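Local coordinates for protein aminotransferase (Psychrobacter arcticus 273-4, PDB 3IF2) that probably acts as a pyridoxal-5'-phosphate-dependent amino-acid aminotransferase, perhaps a valine–pyruvate transaminase, at residues S86-A91 against F311-A316; F119-N124 against A302-A307; P200-G205 against K236-P241; N246-P251 against E363-L368; S275-P280 against N331-F336. All coordinates share one frame; numbering follows the deposited sequence.

Followed from the N terminus, the chain first commits itself at helix 86-100, whose partner, helix 311-321, arrives only after the whole eight-stranded sheet has been built; contact 1 therefore closes a loop of 219 intervening residues. Contact 2 is nested inside that loop and joins helices 115-125 and 291-305. Contact 3 is nested deeper still, a short local closure in which the chain returns after one strand and one helix. Contact 4 opens after contact 3 has closed and crosses contacts 1 and 2, tying the cofactor loop to strand 367-372. Contact 5, nested within contact 4 and likewise crossing contacts 1 and 2, brings helix 324-351 against the lysine-bearing loop; contacts 4 and 5 share the cofactor.

Contact 1 of 5, residues S86-A91 against F311-A316; sequences SAFIDA and FGAAIA
Ala313 O, which takes a hydrogen bond from Thr317 OG1 one turn on, lies beside the Phe88 ring, 3.8 Å from Phe88 CD1. A further polar tie lies just outside, where Asp85 OD1 accepts from the backbone N of Phe88 at the start of helix 86-100. What passes between the two helices is apolar. With CG anti to the backbone N (chi1 -171°), the Phe88 ring is carried across to its neighbour and laid over Ala313, whose CA sits 3.9 Å from the ring centroid and 16° off the normal, a CH-pi contact over the face. The methyl of the same alanine reaches the ring near its inner end, Ala313 CB to Phe88 CD2 being 3.5 Å. One turn on, Ala316 CB meets Phe88 CE1 at 3.5 Å, at a slant to the ring. Small residues thus let a single aromatic ring come close to the backbone of the facing helix, and Thr317 and Val320 of that helix extend the apolar surface. This is plain helix-to-helix packing in a class I/II aminotransferase, with the Phe88 side chain about 11 Å from the bound cofactor, and it adjoins the dimer interface, where Phe311 meets Phe311 of the second subunit.

Contact 2 of 5, residues F119-N124 against A302-A307; sequences FFYLFN and AVVNLA
Tyr121 and Asn305 meet where helix 115-125 approaches the C-terminal part of helix 291-305, a helix-to-helix junction beside the dimer interface of this fold type I aminotransferase. The apolar part is modest. With CG anti to the carbonyl carbon (chi1 -63°), the Tyr121 side chain is directed across the gap between backbones whose nearest CA atoms, of Tyr121 and Val304, lie 10.0 Å apart, and Val304 approaches it from the opposite direction. One methyl, Val304 CG2, comes to 4.2 Å from Tyr121 CE1, at a slant to the ring. Across the dimer, Phe120 packs on Val304 of the second subunit, and vice versa. The polar part is settled by a third residue. Tyr121 OH and Asn305 ND2 are both hydrogen-bonded to Asn301 OD1, and Asn305 ND2 also has Asn117 OD1 as a partner. The shared acceptor gathers phenol and amide into one buried polar cluster, the Asn305 side chain being about 7 Å from a bound pyridoxal phosphate. Within helix 115-125 a separate side-chain bond bends back on the preceding turn: Asn124 ND2 donates to Phe120 O at 2.9 Å with an angle of 160° at the hydrogen, in the carbonyl plane and on a lone pair. At the junction itself, Asn305 ND2 lies at the edge of the Tyr121 ring, 2.7 Å from Tyr121 OH, but the angle is too poor for a hydrogen bond.

Contact 3 of 5, residues P200-G205 against K236-P241; sequences PALKEG and KRYDIP
Leu202 and Tyr238 send their side chains across one another at about a right angle, and the leucine, its CG anti to the backbone N (chi1 -171°), extends its branch over one face of the phenol ring. Leu202 CG stands 3.9 Å from the Tyr238 centroid, 19° off the normal, a CH-pi contact displaced toward the CE2 side. On the other half of the ring the backbone takes over, with Leu202 O 3.3 Å from Tyr238 CE1. Lys203 crosses the tyrosine obliquely, its CG 4.0 Å from Tyr238 OH. On the same side of the ring as Leu202 CG, Leu202 CD1 reaches Ile240 CD1 at 4.3 Å, toward strand 207-213. Both segments are helix ends closed by Schellman motifs, with Gly205 and Asp239 at positive phi, so the contact joins the C-terminal ends of two helices on either side of that strand in the sequence. With the ring cut back to an alanine here, Leu202 would probably lose the flat surface it rests on, and a gap would open between the helix ends. Being made mainly of apolar and CH-pi contacts, the junction depends on shape, not on charge pairing between its segments.

Contact 4 of 5, residues N246-P251 against E363-L368; sequences NAYGMP and EGAIFL. With PLP (pyridoxal-5'-phosphate), chain C.
Tyr248 and Ala365 form the dense part of this contact. Ala365 CB lies over one face of the phenol ring, 3.9 Å from its centroid. Ile366 holds CG1 between the backbone N and the carbonyl carbon (chi1 66°), which brings it to Tyr248 CE1 at 3.7 Å, its side chain crossing the tyrosine at about a right angle. Beyond the ring edge, Tyr248 OH bonds to PLP O3 at 2.8 Å, and either oxygen could be the donor. The site is the cofactor pocket of a fold type I aminotransferase: the loop after strand 242-245, which opens with a type I turn, is set against the approach to strand 367-372 in a second sheet. Replacing Tyr248 by a phenylalanine would probably leave PLP O3 without this partner. Against the broad packing of Ala365 and Ile366, Phe367 makes a narrow touch: its ring centroid stands 5.9 Å from that of Tyr248 in an oblique pairing, and it covers little of the tyrosine, meeting it at the Phe367 ring edge, where CE2 is 3.3 Å from Tyr248 OH.

Contact 5 of 5, residues S275-P280 against N331-F336; sequences SKIGLP and NEIKPF. With PLP (pyridoxal-5'-phosphate), chain C.
The cofactor-binding loop at Lys276 and Ile277 rests its outer side on Ile333, while its inner side holds pyridoxal phosphate. Lys276 NZ donates to PLP O4A at 2.7 Å; the cofactor is modelled as the aldehyde, and the placement is consistent with the lysine that forms the internal aldimine in this family. Bends at chi2 and chi4 of Lys276 turn its amine to the cofactor. From the preceding residue, Ser275 OG gives a hydrogen bond to the phosphate atom O3P at 2.6 Å. A type I turn, closed by Gly278 N to Ser275 O, presents the backbone of Ile277 to helix 324-351. There the far methyl of Ile333 is the probing atom, CD1 lying 3.5 Å from Ile277 O and 3.9 Å from Ile277 CB. An extended chain (chi2 173°) carries that methyl out from the helix. The loop, between strands 268-273 and 285-288, is thus backed by helix 324-351, whose Ile333 also touches Val48 of helix 46-60.

Contact 1 of 5, residues S86-A91 against F311-A316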
# COMPACT_ATOMS: atom_id res chain seq x y z
N SER A 86 -10.13 -2.33 -13.02
CA SER A 86 -10.99 -1.75 -14.09
C SER A 86 -12.50 -1.95 -13.88
O SER A 86 -13.25 -0.98 -13.96
CB SER A 86 -10.65 -2.34 -15.46
OG SER A 86 -9.28 -2.17 -15.75
N ALA A 87 -12.92 -3.20 -13.61
CA ALA A 87 -14.33 -3.56 -13.45
C ALA A 87 -14.99 -2.77 -12.31
O ALA A 87 -16.10 -2.25 -12.47
CB ALA A 87 -14.52 -5.10 -13.27
N PHE A 88 -14.28 -2.68 -11.19
CA PHE A 88 -14.75 -1.91 -10.01
C PHE A 88 -14.90 -0.41 -10.32
O PHE A 88 -15.91 0.20 -9.94
CB PHE A 88 -13.84 -2.16 -8.79
CG PHE A 88 -14.35 -1.59 -7.49
CD1 PHE A 88 -15.67 -1.83 -7.05
CD2 PHE A 88 -13.49 -0.91 -6.63
CE1 PHE A 88 -16.13 -1.37 -5.83
CE2 PHE A 88 -13.92 -0.44 -5.41
CZ PHE A 88 -15.25 -0.66 -4.99
N ILE A 89 -13.92 0.18 -11.02
CA ILE A 89 -14.00 1.58 -11.43
C ILE A 89 -15.22 1.82 -12.36
O ILE A 89 -15.94 2.79 -12.15
CB ILE A 89 -12.66 2.11 -12.11
CG1 ILE A 89 -11.56 2.29 -11.04
CG2 ILE A 89 -12.88 3.42 -12.90
CD1 ILE A 89 -10.18 2.47 -11.62
N ASP A 90 -15.43 0.94 -13.35
CA ASP A 90 -16.59 1.08 -14.27
C ASP A 90 -17.92 1.00 -13.51
O ASP A 90 -18.82 1.79 -13.77
CB ASP A 90 -16.60 0.03 -15.40
CG ASP A 90 -15.46 0.19 -16.39
OD1 ASP A 90 -15.02 1.33 -16.70
OD2 ASP A 90 -15.01 -0.86 -16.89
N ALA A 91 -18.01 0.06 -12.57
CA ALA A 91 -19.19 -0.08 -11.70
C ALA A 91 -19.45 1.21 -10.90
O ALA A 91 -20.58 1.71 -10.86
CB ALA A 91 -19.02 -1.26 -10.75
N PHE A 311 -8.91 -7.38 -3.94
CA PHE A 311 -9.92 -8.28 -3.46
C PHE A 311 -11.13 -7.59 -2.85
O PHE A 311 -12.25 -8.13 -2.90
CB PHE A 311 -9.38 -9.44 -2.61
CG PHE A 311 -10.14 -10.69 -2.89
CD1 PHE A 311 -9.81 -11.46 -4.03
CD2 PHE A 311 -11.28 -11.00 -2.17
CE1 PHE A 311 -10.58 -12.59 -4.38
CE2 PHE A 311 -12.07 -12.12 -2.51
CZ PHE A 311 -11.72 -12.91 -3.62
N GLY A 312 -10.91 -6.40 -2.27
CA GLY A 312 -11.99 -5.57 -1.78
C GLY A 312 -12.88 -5.18 -2.96
O GLY A 312 -14.11 -5.30 -2.88
N ALA A 313 -12.24 -4.74 -4.04
CA ALA A 313 -12.90 -4.43 -5.32
C ALA A 313 -13.73 -5.62 -5.82
O ALA A 313 -14.85 -5.45 -6.25
CB ALA A 313 -11.85 -4.04 -6.38
N ALA A 314 -13.16 -6.82 -5.75
CA ALA A 314 -13.82 -8.03 -6.22
C ALA A 314 -15.14 -8.28 -5.48
O ALA A 314 -16.15 -8.55 -6.12
CB ALA A 314 -12.89 -9.23 -6.14
N ILE A 315 -15.13 -8.14 -4.15
CA ILE A 315 -16.36 -8.31 -3.36
C ILE A 315 -17.37 -7.21 -3.68
O ILE A 315 -18.54 -7.51 -3.92
CB ILE A 315 -16.13 -8.34 -1.79
CG1 ILE A 315 -15.89 -9.74 -1.26
CG2 ILE A 315 -17.41 -7.93 -1.04
CD1 ILE A 315 -14.83 -10.42 -1.89
N ALA A 316 -16.90 -5.96 -3.67
CA ALA A 316 -17.77 -4.79 -3.77
C ALA A 316 -18.37 -4.52 -5.13
O ALA A 316 -19.46 -3.93 -5.20
CB ALA A 316 -17.05 -3.55 -3.26

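Contact 2 of 5, residues F119-N124 against A302-A307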
# COMPACT_ATOMS: atom_id res chain seq x y z
N PHE A 119 -4.48 9.56 1.54
CA PHE A 119 -4.04 10.78 2.23
C PHE A 119 -2.54 10.96 2.19
O PHE A 119 -2.08 12.10 2.08
CB PHE A 119 -4.57 10.90 3.65
CG PHE A 119 -6.02 10.64 3.75
CD1 PHE A 119 -6.93 11.32 2.94
CD2 PHE A 119 -6.49 9.67 4.63
CE1 PHE A 119 -8.29 11.06 3.03
CE2 PHE A 119 -7.82 9.40 4.71
CZ PHE A 119 -8.73 10.10 3.91
N PHE A 120 -1.79 9.86 2.28
CA PHE A 120 -0.33 9.91 2.11
C PHE A 120 0.01 10.50 0.73
O PHE A 120 0.88 11.34 0.63
CB PHE A 120 0.32 8.54 2.32
CG PHE A 120 1.79 8.53 2.03
CD1 PHE A 120 2.68 9.11 2.91
CD2 PHE A 120 2.28 7.97 0.86
CE1 PHE A 120 4.06 9.14 2.64
CE2 PHE A 120 3.65 7.98 0.58
CZ PHE A 120 4.55 8.56 1.47
N TYR A 121 -0.72 10.09 -0.31
CA TYR A 121 -0.51 10.66 -1.63
C TYR A 121 -0.96 12.13 -1.70
O TYR A 121 -0.13 13.00 -1.99
CB TYR A 121 -1.20 9.86 -2.76
CG TYR A 121 -0.73 8.43 -3.00
CD1 TYR A 121 0.55 7.98 -2.65
CD2 TYR A 121 -1.56 7.54 -3.68
CE1 TYR A 121 0.95 6.67 -2.92
CE2 TYR A 121 -1.19 6.24 -3.96
CZ TYR A 121 0.06 5.79 -3.58
OH TYR A 121 0.44 4.52 -3.88
N LEU A 122 -2.25 12.38 -1.39
CA LEU A 122 -2.83 13.72 -1.52
C LEU A 122 -2.14 14.81 -0.66
O LEU A 122 -1.92 15.91 -1.16
CB LEU A 122 -4.36 13.70 -1.27
CG LEU A 122 -5.27 12.92 -2.24
CD1 LEU A 122 -6.71 12.81 -1.65
CD2 LEU A 122 -5.26 13.52 -3.67
N PHE A 123 -1.78 14.50 0.58
CA PHE A 123 -1.14 15.51 1.43
C PHE A 123 0.30 15.82 1.02
O PHE A 123 0.75 16.95 1.19
CB PHE A 123 -1.26 15.19 2.92
CG PHE A 123 -2.70 15.11 3.45
CD1 PHE A 123 -3.81 15.62 2.76
CD2 PHE A 123 -2.91 14.62 4.72
CE1 PHE A 123 -5.09 15.54 3.32
CE2 PHE A 123 -4.16 14.58 5.28
CZ PHE A 123 -5.26 15.03 4.58
N ASN A 124 1.00 14.83 0.49
CA ASN A 124 2.34 15.04 -0.10
C ASN A 124 2.26 15.60 -1.53
O ASN A 124 3.22 16.20 -2.01
CB ASN A 124 3.18 13.77 -0.03
CG ASN A 124 3.70 13.53 1.36
OD1 ASN A 124 4.55 14.30 1.85
ND2 ASN A 124 3.22 12.48 2.01
N ALA A 302 1.91 3.12 -9.21
CA ALA A 302 2.94 2.40 -10.01
C ALA A 302 4.29 2.29 -9.29
O ALA A 302 4.85 1.22 -9.23
CB ALA A 302 3.14 3.04 -11.37
N VAL A 303 4.77 3.38 -8.71
CA VAL A 303 6.09 3.42 -8.09
C VAL A 303 6.07 2.82 -6.67
O VAL A 303 6.90 1.99 -6.33
CB VAL A 303 6.68 4.88 -8.08
CG1 VAL A 303 8.06 4.90 -7.47
CG2 VAL A 303 6.73 5.44 -9.48
N VAL A 304 5.10 3.25 -5.86
CA VAL A 304 5.02 2.82 -4.46
C VAL A 304 4.46 1.42 -4.27
O VAL A 304 4.94 0.69 -3.41
CB VAL A 304 4.18 3.80 -3.62
CG1 VAL A 304 4.05 3.33 -2.15
CG2 VAL A 304 4.81 5.21 -3.68
N ASN A 305 3.48 1.05 -5.11
CA ASN A 305 2.73 -0.20 -4.97
C ASN A 305 2.68 -1.18 -6.14
O ASN A 305 2.19 -2.30 -5.96
CB ASN A 305 1.26 0.18 -4.67
CG ASN A 305 1.09 0.92 -3.38
OD1 ASN A 305 1.76 0.62 -2.40
ND2 ASN A 305 0.14 1.85 -3.34
N LEU A 306 3.14 -0.77 -7.32
CA LEU A 306 3.01 -1.52 -8.59
C LEU A 306 1.53 -1.36 -9.02
O LEU A 306 1.24 -0.71 -10.02
CB LEU A 306 3.50 -2.98 -8.49
CG LEU A 306 4.22 -3.58 -9.69
CD1 LEU A 306 5.48 -2.76 -9.97
CD2 LEU A 306 4.64 -5.01 -9.42
N ALA A 307 0.62 -1.93 -8.26
CA ALA A 307 -0.83 -1.75 -8.45
C ALA A 307 -1.51 -1.86 -7.08
O ALA A 307 -0.93 -2.43 -6.15
CB ALA A 307 -1.39 -2.78 -9.42

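Contact 3 of 5, residues P200-G205 against K236-P241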
# COMPACT_ATOMS: atom_id res chain seq x y z
N PRO A 200 -3.12 34.35 7.34
CA PRO A 200 -2.05 34.86 6.47
C PRO A 200 -1.53 33.86 5.43
O PRO A 200 -1.28 34.25 4.27
CB PRO A 200 -0.94 35.23 7.46
CG PRO A 200 -1.65 35.57 8.71
CD PRO A 200 -2.83 34.65 8.77
N ALA A 201 -1.37 32.60 5.83
CA ALA A 201 -0.98 31.53 4.91
C ALA A 201 -1.93 31.44 3.70
O ALA A 201 -1.47 31.28 2.56
CB ALA A 201 -0.88 30.17 5.65
N LEU A 202 -3.24 31.59 3.94
CA LEU A 202 -4.26 31.54 2.87
C LEU A 202 -4.18 32.75 1.95
O LEU A 202 -4.14 32.59 0.73
CB LEU A 202 -5.69 31.41 3.45
CG LEU A 202 -6.85 31.14 2.46
CD1 LEU A 202 -6.68 29.79 1.78
CD2 LEU A 202 -8.18 31.20 3.16
N LYS A 203 -4.19 33.96 2.52
CA LYS A 203 -4.08 35.21 1.73
C LYS A 203 -2.78 35.27 0.89
O LYS A 203 -2.82 35.63 -0.29
CB LYS A 203 -4.17 36.47 2.62
CG LYS A 203 -5.58 37.00 3.01
CD LYS A 203 -5.44 38.38 3.74
CE LYS A 203 -6.68 39.29 3.66
NZ LYS A 203 -7.84 38.82 4.45
N GLU A 204 -1.66 34.87 1.50
CA GLU A 204 -0.31 34.93 0.87
C GLU A 204 0.07 33.78 -0.11
O GLU A 204 1.19 33.76 -0.64
CB GLU A 204 0.77 35.11 1.96
CG GLU A 204 0.63 36.46 2.75
CD GLU A 204 1.55 36.59 3.97
OE1 GLU A 204 1.83 35.59 4.65
OE2 GLU A 204 1.98 37.72 4.28
N GLY A 205 -0.84 32.84 -0.37
CA GLY A 205 -0.61 31.72 -1.30
C GLY A 205 0.23 30.55 -0.80
O GLY A 205 0.82 29.85 -1.62
N LYS A 236 -12.09 27.54 -4.40
CA LYS A 236 -12.07 27.96 -5.81
C LYS A 236 -11.34 29.31 -5.99
O LYS A 236 -10.59 29.46 -6.95
CB LYS A 236 -13.49 28.06 -6.41
CG LYS A 236 -13.51 28.17 -7.95
CD LYS A 236 -14.85 28.71 -8.49
CE LYS A 236 -14.78 28.91 -10.02
NZ LYS A 236 -16.03 29.49 -10.59
N ARG A 237 -11.56 30.24 -5.06
CA ARG A 237 -10.95 31.57 -5.09
C ARG A 237 -9.44 31.50 -5.09
O ARG A 237 -8.80 32.18 -5.91
CB ARG A 237 -11.41 32.41 -3.89
CG ARG A 237 -11.03 33.92 -3.90
CD ARG A 237 -11.47 34.56 -2.58
NE ARG A 237 -12.89 34.26 -2.31
CZ ARG A 237 -13.50 34.20 -1.12
NH1 ARG A 237 -12.84 34.43 0.04
NH2 ARG A 237 -14.80 33.87 -1.07
N TYR A 238 -8.88 30.66 -4.22
CA TYR A 238 -7.43 30.50 -4.08
C TYR A 238 -6.76 29.43 -4.99
O TYR A 238 -5.58 29.13 -4.78
CB TYR A 238 -7.06 30.30 -2.59
CG TYR A 238 -7.31 31.56 -1.76
CD1 TYR A 238 -6.39 32.63 -1.79
CD2 TYR A 238 -8.45 31.69 -0.97
CE1 TYR A 238 -6.61 33.81 -1.03
CE2 TYR A 238 -8.68 32.87 -0.20
CZ TYR A 238 -7.75 33.92 -0.24
OH TYR A 238 -7.97 35.05 0.50
N ASP A 239 -7.44 28.93 -6.03
CA ASP A 239 -6.90 27.88 -6.94
C ASP A 239 -6.33 26.68 -6.20
O ASP A 239 -5.20 26.26 -6.44
CB ASP A 239 -5.86 28.43 -7.93
CG ASP A 239 -6.47 28.92 -9.21
OD1 ASP A 239 -7.08 30.02 -9.18
OD2 ASP A 239 -6.32 28.19 -10.23
N ILE A 240 -7.10 26.17 -5.25
CA ILE A 240 -6.71 24.98 -4.49
C ILE A 240 -7.91 24.05 -4.36
O ILE A 240 -9.06 24.52 -4.29
CB ILE A 240 -6.10 25.35 -3.10
CG1 ILE A 240 -7.06 26.19 -2.24
CG2 ILE A 240 -4.76 26.08 -3.28
CD1 ILE A 240 -6.66 26.28 -0.78
N PRO A 241 -7.68 22.72 -4.36
CA PRO A 241 -8.81 21.83 -4.23
C PRO A 241 -9.31 21.66 -2.80
O PRO A 241 -8.59 21.96 -1.84
CB PRO A 241 -8.25 20.51 -4.76
CG PRO A 241 -6.86 20.55 -4.38
CD PRO A 241 -6.44 21.96 -4.62

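Contact 4 of 5, residues N246-P251 against E363-L368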
# COMPACT_ATOMS: atom_id res chain seq x y z
N ASN A 246 -14.84 10.89 3.07
CA ASN A 246 -16.14 10.23 3.40
C ASN A 246 -15.98 8.83 3.94
O ASN A 246 -16.83 7.98 3.68
CB ASN A 246 -17.09 10.15 2.22
CG ASN A 246 -17.48 11.45 1.73
OD1 ASN A 246 -16.63 12.19 1.23
ND2 ASN A 246 -18.78 11.78 1.84
N ALA A 247 -14.95 8.56 4.73
CA ALA A 247 -14.79 7.21 5.29
C ALA A 247 -16.10 6.66 5.90
O ALA A 247 -16.45 5.51 5.65
CB ALA A 247 -13.67 7.20 6.31
N TYR A 248 -16.85 7.52 6.62
CA TYR A 248 -18.11 7.18 7.32
C TYR A 248 -19.37 7.78 6.69
O TYR A 248 -20.47 7.59 7.23
CB TYR A 248 -18.04 7.71 8.78
CG TYR A 248 -16.88 7.20 9.60
CD1 TYR A 248 -16.91 5.94 10.19
CD2 TYR A 248 -15.74 7.98 9.78
CE1 TYR A 248 -15.79 5.45 10.94
CE2 TYR A 248 -14.65 7.52 10.51
CZ TYR A 248 -14.67 6.26 11.10
OH TYR A 248 -13.57 5.82 11.83
N GLY A 249 -19.23 8.47 5.56
CA GLY A 249 -20.29 9.24 4.95
C GLY A 249 -21.06 8.61 3.82
O GLY A 249 -21.05 7.40 3.65
N MSE A 250 -21.71 9.47 3.05
CA MSE A 250 -22.53 9.06 1.91
C MSE A 250 -21.65 8.70 0.72
O MSE A 250 -20.51 9.19 0.62
CB MSE A 250 -23.44 10.20 1.46
CG MSE A 250 -24.41 10.69 2.49
SE MSE A 250 -24.83 12.53 2.17
CE MSE A 250 -23.02 13.29 2.46
N PRO A 251 -22.15 7.80 -0.16
CA PRO A 251 -23.39 7.00 -0.11
C PRO A 251 -23.25 5.68 0.71
O PRO A 251 -24.25 5.05 1.01
CB PRO A 251 -23.67 6.67 -1.58
CG PRO A 251 -22.29 6.73 -2.24
CD PRO A 251 -21.36 7.52 -1.38
N GLU A 363 -23.69 13.16 15.16
CA GLU A 363 -24.27 13.28 13.81
C GLU A 363 -23.74 12.24 12.81
O GLU A 363 -24.18 12.23 11.65
CB GLU A 363 -24.00 14.68 13.23
CG GLU A 363 -24.44 15.82 14.11
CD GLU A 363 -24.30 17.17 13.46
OE1 GLU A 363 -23.16 17.64 13.20
OE2 GLU A 363 -25.35 17.80 13.22
N GLY A 364 -22.80 11.39 13.24
CA GLY A 364 -22.21 10.39 12.38
C GLY A 364 -20.96 9.71 12.90
O GLY A 364 -20.50 9.99 14.02
N ALA A 365 -20.40 8.82 12.06
CA ALA A 365 -19.21 8.04 12.41
C ALA A 365 -19.52 7.09 13.58
O ALA A 365 -20.68 6.95 13.97
CB ALA A 365 -17.99 8.95 12.68
N ILE A 366 -18.50 6.47 14.16
CA ILE A 366 -18.67 5.37 15.12
C ILE A 366 -18.09 5.65 16.51
O ILE A 366 -17.70 4.72 17.23
CB ILE A 366 -18.05 4.07 14.49
CG1 ILE A 366 -16.51 4.16 14.31
CG2 ILE A 366 -18.71 3.80 13.11
CD1 ILE A 366 -15.85 2.86 13.80
N PHE A 367 -18.06 6.93 16.88
CA PHE A 367 -17.47 7.39 18.14
C PHE A 367 -18.34 8.39 18.86
O PHE A 367 -19.12 9.09 18.22
CB PHE A 367 -16.15 8.14 17.89
CG PHE A 367 -15.21 7.43 16.98
CD1 PHE A 367 -14.43 6.36 17.44
CD2 PHE A 367 -15.08 7.83 15.65
CE1 PHE A 367 -13.54 5.69 16.58
CE2 PHE A 367 -14.18 7.16 14.78
CZ PHE A 367 -13.42 6.09 15.25
N LEU A 368 -18.21 8.43 20.19
CA LEU A 368 -18.75 9.54 21.01
C LEU A 368 -17.52 10.37 21.51
O LEU A 368 -16.47 9.80 21.92
CB LEU A 368 -19.65 9.06 22.16
CG LEU A 368 -21.08 8.61 21.77
CD1 LEU A 368 -21.78 8.01 22.96
CD2 LEU A 368 -21.91 9.72 21.19
N1 PLP C . -10.91 8.65 7.39
C2 PLP C . -11.39 8.65 8.69
C2A PLP C . -12.21 9.83 9.12
C3 PLP C . -11.11 7.56 9.54
O3 PLP C . -11.56 7.53 10.84
C4 PLP C . -10.32 6.49 9.08
C4A PLP C . -9.82 5.49 10.11
O4A PLP C . -9.91 4.27 9.93
C5 PLP C . -9.83 6.51 7.73
C6 PLP C . -10.16 7.61 6.91
C5A PLP C . -8.93 5.41 7.13
O4P PLP C . -9.65 4.33 6.56
P PLP C . -8.91 3.26 5.62
O1P PLP C . -7.44 3.42 5.30
O2P PLP C . -9.70 3.40 4.36
O3P PLP C . -9.11 1.96 6.29

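Contact 5 of 5, residues S275-P280 against N331-F336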
# COMPACT_ATOMS: atom_id res chain seq x y z
N SER A 275 -13.60 0.25 4.14
CA SER A 275 -13.29 -0.15 5.52
C SER A 275 -14.49 -0.08 6.47
O SER A 275 -14.78 -1.05 7.19
CB SER A 275 -12.15 0.70 6.07
OG SER A 275 -11.00 0.54 5.29
N LYS A 276 -15.22 1.01 6.39
CA LYS A 276 -16.32 1.24 7.34
C LYS A 276 -17.66 0.65 6.94
O LYS A 276 -18.62 0.76 7.70
CB LYS A 276 -16.34 2.71 7.74
CG LYS A 276 -14.92 3.27 8.17
CD LYS A 276 -14.29 2.57 9.39
CE LYS A 276 -12.82 2.93 9.59
NZ LYS A 276 -12.57 4.38 9.43
N ILE A 277 -17.74 0.02 5.76
CA ILE A 277 -18.89 -0.80 5.40
C ILE A 277 -18.68 -2.19 5.99
O ILE A 277 -19.61 -2.99 5.98
CB ILE A 277 -19.26 -0.85 3.86
CG1 ILE A 277 -18.26 -1.65 3.00
CG2 ILE A 277 -19.36 0.55 3.31
CD1 ILE A 277 -18.72 -1.83 1.54
N GLY A 278 -17.45 -2.49 6.45
CA GLY A 278 -17.07 -3.75 7.07
C GLY A 278 -15.92 -4.54 6.44
O GLY A 278 -15.73 -5.68 6.82
N LEU A 279 -15.15 -3.95 5.50
CA LEU A 279 -14.02 -4.64 4.82
C LEU A 279 -12.64 -3.96 5.03
O LEU A 279 -11.86 -3.84 4.06
CB LEU A 279 -14.31 -4.78 3.32
CG LEU A 279 -15.60 -5.49 2.89
CD1 LEU A 279 -15.87 -5.28 1.39
CD2 LEU A 279 -15.55 -6.97 3.27
N PRO A 280 -12.32 -3.57 6.29
CA PRO A 280 -11.06 -2.87 6.51
C PRO A 280 -9.83 -3.71 6.24
O PRO A 280 -8.80 -3.15 5.86
CB PRO A 280 -11.14 -2.49 7.99
CG PRO A 280 -11.88 -3.61 8.59
CD PRO A 280 -12.95 -3.89 7.58
N ASN A 331 -29.98 0.10 5.59
CA ASN A 331 -30.81 -0.81 6.41
C ASN A 331 -30.12 -1.47 7.59
O ASN A 331 -30.79 -1.74 8.60
CB ASN A 331 -31.44 -1.93 5.53
CG ASN A 331 -32.33 -1.39 4.40
OD1 ASN A 331 -32.79 -0.25 4.46
ND2 ASN A 331 -32.58 -2.21 3.39
N GLU A 332 -28.81 -1.72 7.49
CA GLU A 332 -28.08 -2.47 8.51
C GLU A 332 -27.02 -1.65 9.23
O GLU A 332 -27.08 -1.53 10.45
CB GLU A 332 -27.45 -3.72 7.88
CG GLU A 332 -28.37 -4.57 6.99
CD GLU A 332 -29.58 -5.20 7.71
OE1 GLU A 332 -29.56 -5.38 8.95
OE2 GLU A 332 -30.56 -5.53 7.00
N ILE A 333 -26.10 -1.03 8.48
CA ILE A 333 -24.98 -0.30 9.10
C ILE A 333 -25.44 0.97 9.85
O ILE A 333 -25.20 1.08 11.06
CB ILE A 333 -23.88 0.06 8.08
CG1 ILE A 333 -23.32 -1.19 7.39
CG2 ILE A 333 -22.73 0.83 8.79
CD1 ILE A 333 -22.36 -0.89 6.28
N LYS A 334 -26.10 1.89 9.14
CA LYS A 334 -26.57 3.17 9.73
C LYS A 334 -27.42 2.98 10.99
O LYS A 334 -27.12 3.61 12.01
CB LYS A 334 -27.27 4.06 8.69
CG LYS A 334 -27.92 5.40 9.14
CD LYS A 334 -28.46 6.10 7.85
CE LYS A 334 -29.34 7.35 8.04
NZ LYS A 334 -29.58 8.10 6.71
N PRO A 335 -28.43 2.09 10.95
CA PRO A 335 -29.21 1.86 12.17
C PRO A 335 -28.43 1.19 13.32
O PRO A 335 -28.64 1.55 14.48
CB PRO A 335 -30.37 0.97 11.69
CG PRO A 335 -30.49 1.29 10.21
CD PRO A 335 -29.04 1.36 9.83
N PHE A 336 -27.54 0.24 13.01
CA PHE A 336 -26.73 -0.42 14.03
C PHE A 336 -26.02 0.63 14.89
O PHE A 336 -26.18 0.62 16.11
CB PHE A 336 -25.69 -1.37 13.43
CG PHE A 336 -24.83 -2.02 14.46
CD1 PHE A 336 -25.21 -3.20 15.06
CD2 PHE A 336 -23.64 -1.41 14.87
CE1 PHE A 336 -24.42 -3.80 16.06
CE2 PHE A 336 -22.85 -2.00 15.87
CZ PHE A 336 -23.26 -3.20 16.47
N1 PLP C . -10.91 8.65 7.39
C2 PLP C . -11.39 8.65 8.69
C2A PLP C . -12.21 9.83 9.12
C3 PLP C . -11.11 7.56 9.54
O3 PLP C . -11.56 7.53 10.84
C4 PLP C . -10.32 6.49 9.08
C4A PLP C . -9.82 5.49 10.11
O4A PLP C . -9.91 4.27 9.93
C5 PLP C . -9.83 6.51 7.73
C6 PLP C . -10.16 7.61 6.91
C5A PLP C . -8.93 5.41 7.13
O4P PLP C . -9.65 4.33 6.56
P PLP C . -8.91 3.26 5.62
O1P PLP C . -7.44 3.42 5.30
O2P PLP C . -9.70 3.40 4.36
O3P PLP C . -9.11 1.96 6.29